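Local coordinates for protein DNA photolyase (Agrobacterium tumefaciens, PDB 4U63) that probably repairs cyclobutane pyrimidine dimers in ultraviolet-damaged DNA with light, using a flavin cofactor and a methenyltetrahydrofolate antenna, at residues E71-H76 / S261-A266; S220-P225 / W355-M360. All blocks are in the same frame, centred on the assembly; numbering follows the deposited sequence.

Contact 1: E71-H76 / S261-A266. With FAD (flavin-adenine dinucleotide), chain C.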
loop_
_atom_site.group_PDB
_atom_site.type_symbol
_atom_site.label_atom_id
_atom_site.label_comp_id
_atom_site.label_asym_id
_atom_site.label_seq_id
_atom_site.Cartn_x
_atom_site.Cartn_y
_atom_site.Cartn_z
ATOM N N GLU A 71 -0.586 -3.364 11.117
ATOM C CA GLU A 71 -0.506 -4.410 12.150
ATOM C C GLU A 71 -1.864 -5.096 12.333
ATOM O O GLU A 71 -1.931 -6.318 12.472
ATOM C CB GLU A 71 -0.010 -3.837 13.476
ATOM C CG GLU A 71 1.469 -3.495 13.464
ATOM C CD GLU A 71 1.949 -2.873 14.752
ATOM O OE1 GLU A 71 1.133 -2.317 15.510
ATOM O OE2 GLU A 71 3.160 -2.932 15.011
ATOM N N TRP A 72 -2.941 -4.309 12.324
ATOM C CA TRP A 72 -4.291 -4.872 12.309
ATOM C C TRP A 72 -4.443 -5.793 11.109
ATOM O O TRP A 72 -4.930 -6.916 11.245
ATOM C CB TRP A 72 -5.347 -3.768 12.261
ATOM C CG TRP A 72 -6.753 -4.253 12.189
ATOM C CD1 TRP A 72 -7.585 -4.468 13.237
ATOM C CD2 TRP A 72 -7.502 -4.570 11.006
ATOM N NE1 TRP A 72 -8.802 -4.904 12.789
ATOM C CE2 TRP A 72 -8.785 -4.975 11.423
ATOM C CE3 TRP A 72 -7.213 -4.551 9.635
ATOM C CZ2 TRP A 72 -9.781 -5.362 10.523
ATOM C CZ3 TRP A 72 -8.207 -4.939 8.733
ATOM C CH2 TRP A 72 -9.475 -5.337 9.184
ATOM N N TRP A 73 -4.015 -5.310 9.944
ATOM C CA TRP A 73 -4.073 -6.091 8.712
ATOM C C TRP A 73 -3.278 -7.396 8.845
ATOM O O TRP A 73 -3.775 -8.486 8.510
ATOM C CB TRP A 73 -3.560 -5.279 7.513
ATOM C CG TRP A 73 -3.892 -5.955 6.231
ATOM C CD1 TRP A 73 -3.201 -6.971 5.641
ATOM C CD2 TRP A 73 -5.031 -5.708 5.401
ATOM N NE1 TRP A 73 -3.829 -7.363 4.486
ATOM C CE2 TRP A 73 -4.954 -6.603 4.312
ATOM C CE3 TRP A 73 -6.107 -4.806 5.464
ATOM C CZ2 TRP A 73 -5.910 -6.629 3.290
ATOM C CZ3 TRP A 73 -7.052 -4.831 4.441
ATOM C CH2 TRP A 73 -6.948 -5.742 3.375
ATOM N N LEU A 74 -2.051 -7.282 9.340
ATOM C CA LEU A 74 -1.154 -8.429 9.437
ATOM C C LEU A 74 -1.709 -9.525 10.325
ATOM O O LEU A 74 -1.607 -10.696 9.988
ATOM C CB LEU A 74 0.225 -8.011 9.945
ATOM C CG LEU A 74 1.238 -9.152 10.147
ATOM C CD1 LEU A 74 1.595 -9.785 8.817
ATOM C CD2 LEU A 74 2.500 -8.673 10.849
ATOM N N HIS A 75 -2.277 -9.147 11.467
ATOM C CA HIS A 75 -2.875 -10.132 12.360
ATOM C C HIS A 75 -3.875 -11.010 11.605
ATOM O O HIS A 75 -3.792 -12.244 11.610
ATOM C CB HIS A 75 -3.591 -9.444 13.511
ATOM C CG HIS A 75 -4.282 -10.392 14.431
ATOM N ND1 HIS A 75 -3.698 -10.866 15.586
ATOM C CD2 HIS A 75 -5.503 -10.973 14.358
ATOM C CE1 HIS A 75 -4.533 -11.692 16.188
ATOM N NE2 HIS A 75 -5.635 -11.774 15.464
ATOM N N HIS A 76 -4.825 -10.359 10.958
ATOM C CA HIS A 76 -5.878 -11.082 10.251
ATOM C C HIS A 76 -5.343 -11.842 9.047
ATOM O O HIS A 76 -5.804 -12.940 8.762
ATOM C CB HIS A 76 -6.980 -10.127 9.849
ATOM C CG HIS A 76 -7.740 -9.608 11.017
ATOM N ND1 HIS A 76 -8.483 -10.428 11.832
ATOM C CD2 HIS A 76 -7.872 -8.361 11.515
ATOM C CE1 HIS A 76 -9.042 -9.711 12.785
ATOM N NE2 HIS A 76 -8.693 -8.451 12.613
ATOM N N SER A 261 -5.637 -2.393 -3.002
ATOM C CA SER A 261 -4.305 -1.898 -2.593
ATOM C C SER A 261 -3.685 -2.606 -1.373
ATOM O O SER A 261 -2.510 -2.962 -1.431
ATOM C CB SER A 261 -4.278 -0.365 -2.416
ATOM O OG SER A 261 -5.228 0.090 -1.468
ATOM N N PRO A 262 -4.456 -2.825 -0.277
ATOM C CA PRO A 262 -3.792 -3.489 0.854
ATOM C C PRO A 262 -3.529 -4.973 0.625
ATOM O O PRO A 262 -2.607 -5.534 1.212
ATOM C CB PRO A 262 -4.775 -3.288 2.006
ATOM C CG PRO A 262 -6.095 -3.238 1.331
ATOM C CD PRO A 262 -5.861 -2.502 0.047
ATOM N N HIS A 263 -4.336 -5.597 -0.232
ATOM C CA HIS A 263 -4.108 -6.984 -0.620
ATOM C C HIS A 263 -2.831 -7.103 -1.455
ATOM O O HIS A 263 -2.057 -8.023 -1.261
ATOM C CB HIS A 263 -5.316 -7.542 -1.374
ATOM C CG HIS A 263 -6.555 -7.611 -0.543
ATOM N ND1 HIS A 263 -6.710 -8.526 0.470
ATOM C CD2 HIS A 263 -7.698 -6.884 -0.572
ATOM C CE1 HIS A 263 -7.897 -8.366 1.028
ATOM N NE2 HIS A 263 -8.515 -7.375 0.414
ATOM N N LEU A 264 -2.626 -6.157 -2.367
ATOM C CA LEU A 264 -1.401 -6.099 -3.183
ATOM C C LEU A 264 -0.185 -5.807 -2.313
ATOM O O LEU A 264 0.859 -6.447 -2.462
ATOM C CB LEU A 264 -1.538 -5.058 -4.309
ATOM C CG LEU A 264 -2.346 -5.510 -5.530
ATOM C CD1 LEU A 264 -2.766 -4.324 -6.380
ATOM C CD2 LEU A 264 -1.562 -6.504 -6.374
ATOM N N ALA A 265 -0.332 -4.867 -1.388
ATOM C CA ALA A 265 0.755 -4.495 -0.469
ATOM C C ALA A 265 1.205 -5.670 0.400
ATOM O O ALA A 265 2.395 -5.857 0.638
ATOM C CB ALA A 265 0.307 -3.347 0.416
ATOM N N ALA A 266 0.238 -6.452 0.876
ATOM C CA ALA A 266 0.507 -7.615 1.733
ATOM C C ALA A 266 0.884 -8.883 0.945
ATOM O O ALA A 266 1.203 -9.909 1.551
ATOM C CB ALA A 266 -0.712 -7.892 2.617
HETATM P PA FAD C . -7.456 1.288 -7.935
HETATM O O1A FAD C . -7.882 2.565 -8.585
HETATM O O2A FAD C . -8.398 0.130 -7.940
HETATM O O5B FAD C . -6.034 0.909 -8.576
HETATM C C5B FAD C . -5.562 -0.442 -8.637
HETATM C C4B FAD C . -4.183 -0.587 -8.010
HETATM O O4B FAD C . -3.220 0.223 -8.681
HETATM C C3B FAD C . -4.128 -0.157 -6.563
HETATM O O3B FAD C . -4.644 -1.164 -5.678
HETATM C C2B FAD C . -2.653 0.130 -6.382
HETATM O O2B FAD C . -1.910 -1.066 -6.137
HETATM C C1B FAD C . -2.255 0.690 -7.725
HETATM N N9A FAD C . -2.257 2.169 -7.785
HETATM C C8A FAD C . -3.291 2.945 -8.158
HETATM N N7A FAD C . -2.954 4.250 -8.137
HETATM C C5A FAD C . -1.659 4.326 -7.760
HETATM C C6A FAD C . -0.702 5.412 -7.533
HETATM N N6A FAD C . -1.074 6.694 -7.723
HETATM N N1A FAD C . 0.541 5.066 -7.129
HETATM C C2A FAD C . 0.902 3.777 -6.931
HETATM N N3A FAD C . 0.064 2.738 -7.126
HETATM C C4A FAD C . -1.204 2.955 -7.529
HETATM N N1 FAD C . -0.865 3.370 -2.797
HETATM C C2 FAD C . -0.470 2.285 -2.095
HETATM O O2 FAD C . -0.707 1.163 -2.596
HETATM N N3 FAD C . 0.162 2.394 -0.900
HETATM C C4 FAD C . 0.438 3.598 -0.337
HETATM O O4 FAD C . 1.038 3.694 0.765
HETATM C C4X FAD C . 0.023 4.825 -1.046
HETATM N N5 FAD C . 0.231 6.081 -0.552
HETATM C C5X FAD C . -0.149 7.185 -1.260
HETATM C C6 FAD C . 0.088 8.465 -0.774
HETATM C C7 FAD C . -0.310 9.601 -1.485
HETATM C C7M FAD C . -0.045 10.986 -0.938
HETATM C C8 FAD C . -1.004 9.450 -2.783
HETATM C C8M FAD C . -1.452 10.643 -3.599
HETATM C C9 FAD C . -1.243 8.191 -3.267
HETATM C C9A FAD C . -0.849 7.041 -2.576
HETATM N N10 FAD C . -1.108 5.735 -3.086
HETATM C C10 FAD C . -0.672 4.624 -2.342
HETATM C "C1'" FAD C . -1.728 5.513 -4.398
HETATM C "C2'" FAD C . -3.229 5.357 -4.511
HETATM O "O2'" FAD C . -3.869 6.480 -3.896
HETATM C "C3'" FAD C . -3.716 4.047 -3.923
HETATM O "O3'" FAD C . -3.024 2.943 -4.498
HETATM C "C4'" FAD C . -5.216 3.913 -4.188
HETATM O "O4'" FAD C . -5.913 4.895 -3.425
HETATM C "C5'" FAD C . -5.675 2.523 -3.797
HETATM O "O5'" FAD C . -7.082 2.342 -4.018
HETATM P P FAD C . -7.561 1.172 -5.009
HETATM O O1P FAD C . -9.049 1.144 -5.000
HETATM O O2P FAD C . -6.882 -0.121 -4.656
HETATM O O3P FAD C . -7.010 1.690 -6.426
#

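Contact 2: S220-P225 / W355-M360. With MHF (5,10-methenyl-6,7,8-trihydrofolic acid), chain B.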
loop_
_atom_site.group_PDB
_atom_site.type_symbol
_atom_site.label_atom_id
_atom_site.label_comp_id
_atom_site.label_asym_id
_atom_site.label_seq_id
_atom_site.Cartn_x
_atom_site.Cartn_y
_atom_site.Cartn_z
ATOM N N SER A 220 -13.423 -3.604 9.508
ATOM C CA SER A 220 -14.073 -4.814 9.011
ATOM C C SER A 220 -15.293 -4.534 8.121
ATOM O O SER A 220 -15.742 -5.433 7.412
ATOM C CB SER A 220 -14.481 -5.735 10.162
ATOM O OG SER A 220 -15.377 -5.084 11.046
ATOM N N ASP A 221 -15.824 -3.308 8.158
ATOM C CA ASP A 221 -16.918 -2.905 7.264
ATOM C C ASP A 221 -16.445 -2.851 5.823
ATOM O O ASP A 221 -17.236 -3.044 4.889
ATOM C CB ASP A 221 -17.480 -1.526 7.657
ATOM C CG ASP A 221 -18.183 -1.530 9.005
ATOM O OD1 ASP A 221 -18.587 -2.612 9.486
ATOM O OD2 ASP A 221 -18.343 -0.436 9.586
ATOM N N ILE A 222 -15.149 -2.573 5.654
ATOM C CA ILE A 222 -14.525 -2.433 4.358
ATOM C C ILE A 222 -13.617 -3.609 3.985
ATOM O O ILE A 222 -13.541 -3.986 2.813
ATOM C CB ILE A 222 -13.639 -1.160 4.330
ATOM C CG1 ILE A 222 -14.386 0.057 4.908
ATOM C CG2 ILE A 222 -13.132 -0.881 2.921
ATOM C CD1 ILE A 222 -15.685 0.407 4.208
ATOM N N TRP A 223 -12.925 -4.172 4.971
ATOM C CA TRP A 223 -11.813 -5.077 4.705
ATOM C C TRP A 223 -11.981 -6.481 5.255
ATOM O O TRP A 223 -12.526 -6.667 6.339
ATOM C CB TRP A 223 -10.541 -4.494 5.320
ATOM C CG TRP A 223 -10.204 -3.136 4.820
ATOM C CD1 TRP A 223 -10.116 -1.993 5.552
ATOM C CD2 TRP A 223 -9.900 -2.776 3.472
ATOM N NE1 TRP A 223 -9.780 -0.937 4.740
ATOM C CE2 TRP A 223 -9.642 -1.389 3.456
ATOM C CE3 TRP A 223 -9.830 -3.491 2.270
ATOM C CZ2 TRP A 223 -9.311 -0.697 2.276
ATOM C CZ3 TRP A 223 -9.508 -2.813 1.107
ATOM C CH2 TRP A 223 -9.249 -1.424 1.115
ATOM N N THR A 224 -11.474 -7.450 4.488
ATOM C CA THR A 224 -11.343 -8.850 4.913
ATOM C C THR A 224 -9.923 -9.272 4.536
ATOM O O THR A 224 -9.683 -9.761 3.428
ATOM C CB THR A 224 -12.395 -9.738 4.221
ATOM O OG1 THR A 224 -13.693 -9.250 4.544
ATOM C CG2 THR A 224 -12.302 -11.200 4.663
ATOM N N PRO A 225 -8.958 -9.055 5.441
ATOM C CA PRO A 225 -7.576 -9.370 5.085
ATOM C C PRO A 225 -7.349 -10.841 4.756
ATOM O O PRO A 225 -7.999 -11.717 5.319
ATOM C CB PRO A 225 -6.799 -8.970 6.343
ATOM C CG PRO A 225 -7.605 -7.874 6.914
ATOM C CD PRO A 225 -9.017 -8.363 6.740
ATOM N N TRP A 355 -8.833 7.868 9.062
ATOM C CA TRP A 355 -8.909 7.472 10.465
ATOM C C TRP A 355 -9.918 6.339 10.689
ATOM O O TRP A 355 -9.642 5.407 11.452
ATOM C CB TRP A 355 -9.276 8.669 11.340
ATOM C CG TRP A 355 -9.050 8.455 12.786
ATOM C CD1 TRP A 355 -9.997 8.399 13.762
ATOM C CD2 TRP A 355 -7.787 8.276 13.439
ATOM N NE1 TRP A 355 -9.410 8.193 14.980
ATOM C CE2 TRP A 355 -8.052 8.115 14.811
ATOM C CE3 TRP A 355 -6.461 8.234 12.994
ATOM C CZ2 TRP A 355 -7.032 7.921 15.751
ATOM C CZ3 TRP A 355 -5.444 8.037 13.932
ATOM C CH2 TRP A 355 -5.738 7.884 15.287
ATOM N N GLN A 356 -11.066 6.409 10.014
ATOM C CA GLN A 356 -12.151 5.441 10.226
ATOM C C GLN A 356 -11.939 4.101 9.533
ATOM O O GLN A 356 -12.224 3.059 10.118
ATOM C CB GLN A 356 -13.485 6.020 9.753
ATOM C CG GLN A 356 -14.682 5.174 10.155
ATOM C CD GLN A 356 -16.002 5.708 9.630
ATOM O OE1 GLN A 356 -16.052 6.731 8.942
ATOM N NE2 GLN A 356 -17.088 5.007 9.957
ATOM N N HIS A 357 -11.467 4.134 8.285
ATOM C CA HIS A 357 -11.401 2.940 7.438
ATOM C C HIS A 357 -9.996 2.475 7.025
ATOM O O HIS A 357 -9.854 1.442 6.362
ATOM C CB HIS A 357 -12.232 3.178 6.174
ATOM C CG HIS A 357 -13.701 3.306 6.433
ATOM N ND1 HIS A 357 -14.507 4.172 5.727
ATOM C CD2 HIS A 357 -14.506 2.687 7.327
ATOM C CE1 HIS A 357 -15.744 4.072 6.162
ATOM N NE2 HIS A 357 -15.775 3.183 7.142
ATOM N N GLY A 358 -8.966 3.222 7.401
ATOM C CA GLY A 358 -7.604 2.840 7.070
ATOM C C GLY A 358 -7.241 3.018 5.615
ATOM O O GLY A 358 -6.282 2.417 5.142
ATOM N N THR A 359 -7.995 3.851 4.906
ATOM C CA THR A 359 -7.720 4.128 3.507
ATOM C C THR A 359 -8.292 5.483 3.130
ATOM O O THR A 359 -9.050 6.073 3.883
ATOM C CB THR A 359 -8.285 3.026 2.587
ATOM O OG1 THR A 359 -7.733 3.166 1.278
ATOM C CG2 THR A 359 -9.816 3.065 2.526
ATOM N N MET A 360 -7.927 5.961 1.950
ATOM C CA MET A 360 -8.432 7.226 1.457
ATOM C C MET A 360 -8.499 7.164 -0.053
ATOM O O MET A 360 -7.609 6.592 -0.700
ATOM C CB MET A 360 -7.530 8.376 1.915
ATOM C CG MET A 360 -8.113 9.768 1.684
ATOM S SD MET A 360 -6.966 11.121 1.989
ATOM C CE MET A 360 -6.336 10.680 3.613
HETATM N N1 MHF B . -4.919 4.061 11.712
HETATM C C2 MHF B . -6.179 4.349 11.370
HETATM N NA2 MHF B . -6.512 4.247 10.069
HETATM N N3 MHF B . -7.130 4.722 12.292
HETATM C C4 MHF B . -6.817 4.836 13.595
HETATM O O4 MHF B . -7.661 5.179 14.440
HETATM C C4A MHF B . -5.439 4.525 14.003
HETATM N N5 MHF B . -4.953 4.643 15.293
HETATM C C6 MHF B . -3.520 4.761 15.573
HETATM C C7 MHF B . -2.831 3.683 14.729
HETATM N N8 MHF B . -3.211 3.823 13.319
HETATM C C8A MHF B . -4.478 4.141 12.968
HETATM C C9 MHF B . -3.423 4.626 17.105
HETATM N N10 MHF B . -4.806 4.356 17.547
HETATM C C11 MHF B . -5.690 4.826 16.492
HETATM C C12 MHF B . -6.069 5.297 21.478
HETATM C C13 MHF B . -6.761 5.852 20.391
HETATM C C14 MHF B . -6.366 5.575 19.094
HETATM C C15 MHF B . -5.255 4.738 18.848
HETATM C C16 MHF B . -4.588 4.168 19.924
HETATM C C17 MHF B . -4.988 4.445 21.228
HETATM C C MHF B . -6.489 5.562 22.901
HETATM O O MHF B . -5.963 4.886 23.772
HETATM N N MHF B . -7.453 6.453 23.169
HETATM C CA MHF B . -8.054 6.659 24.477
HETATM C CB MHF B . -7.740 8.043 25.045
HETATM C CG MHF B . -6.381 8.593 24.621
HETATM C CD MHF B . -6.338 9.173 23.217
HETATM O OE1 MHF B . -7.395 9.333 22.569
HETATM O OE2 MHF B . -5.225 9.477 22.742
HETATM C CT MHF B . -9.548 6.484 24.375
HETATM O O1 MHF B . -10.064 5.483 24.917
HETATM O O2 MHF B . -10.231 7.332 23.753
HETATM O O HOH W 1 -18.045 1.945 8.247
#

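Contact 1: E71-H76 / S261-A266
Trp73 carries this contact from segment 71-76, on helix 68-87, and Pro262, His263 and Ala266 receive it. Its CG lies anti to the backbone N (chi1 -168°), which sends the indole out from helix 68-87 toward the short helix 261-265.

Most of the apolar contact falls on the six-membered ring. Pro262 lies over one face, with CB 3.6 Å from the centroid of the Trp73 six-membered ring. This is a CH-pi contact close to the ring normal. Pro262 CG reaches the rim and comes within 3.3 Å of Trp73 CH2. At the pyrrole end, Ala266 CB approaches obliquely, 3.7 Å from Trp73 NE1.

The aromatic contact is T-shaped. The CZ2 edge of Trp73 points at the face of His263, and the planes stand at 72°. The ring centroids are 4.9 Å apart. CZ2 sits toward the rim of the imidazole, 3.5 Å from His263 CE1.

The polar ends of both rings are tied to one residue just past the helix. Glu268 accepts from Trp73 NE1 with one carboxylate oxygen and hydrogen-bonds His263 ND1 with the other. This shared partner should fix how both rings are turned. It may also favour a protonated imidazole.

The far side of helix 261-265 meets the flavin cofactor. Ser261 N gives a weak hydrogen bond to FAD O2P at 3.1 Å, and Leu264 CD1 lies 3.4 Å from FAD O2B on the adenosine ribose. Ser261 OG hydrogen-bonds Asp393.

The contact thus joins the N-terminal alpha/beta domain, with its five-stranded parallel sheet, to the FAD-binding helical part. This two-domain build is characteristic of the photolyase/cryptochrome family.

Contact 2: S220-P225 / W355-M360
Beside the antenna-chromophore site of this photolyase, Ile222 and Trp223 of segment 220-225 meet His357 at the end of helix 345-357. Trp355 and Gly358 belong to the methenyltetrahydrofolate pocket. The Trp355 ring lies against the pterin, with MHF O4 over one of its faces, and Trp355 O is 2.7 Å from MHF N3. Gly358 leaves the helix with positive phi (73°), and its backbone is hydrogen-bonded to that of Val392.

Across the segments, His357 and Ile222 pack against each other. Ile222 CG1 lies over one imidazole face, 3.8 Å from the centroid of the His357 ring, and forms a CH-pi contact. The ethyl branch is held beside the backbone N of Ile222 (chi1 -47°), while CG2 turns back over the Trp223 indole. On the opposite face of His357 lies CG of its neighbour Gln356. The imidazole is therefore held between two aliphatic chains.

A water links the polar ends. It donates to Asp221 OD2 at 2.7 Å and meets His357 NE2 at the ring edge, in plane, at 2.8 Å. The acid probably helps to orient the imidazole through this water.

Trp223 meets the other segment with its edge. Thr359 CG2 packs at that edge, 3.8 Å from Trp223 CZ2. Beside it, Trp223 NE1 donates to His357 O at 2.9 Å, with the oxygen in the indole plane and the donor almost in line with the C=O bond (C=O...N angle 175°).

Overall arrangement
Contacts 1 and 2 have centres about 10 Å apart and touch directly. Their segments alternate along the chain. Trp223 of contact 2 joins them: it meets Trp73 edge-to-face, and its CZ3 lies 3.4 Å from Pro262 CG. Nearby, Trp72 CZ3 is 3.5 Å from Pro225 CG. The segment 220-225 therefore packs against both segments of contact 1. Contact 1 borders the FAD diphosphate and ribose, while contact 2 lies between the folate and FAD: 355-360 lines the antenna folate pocket and touches FAD through Met360. The side chain of Trp73 is about 10 Å from the folate.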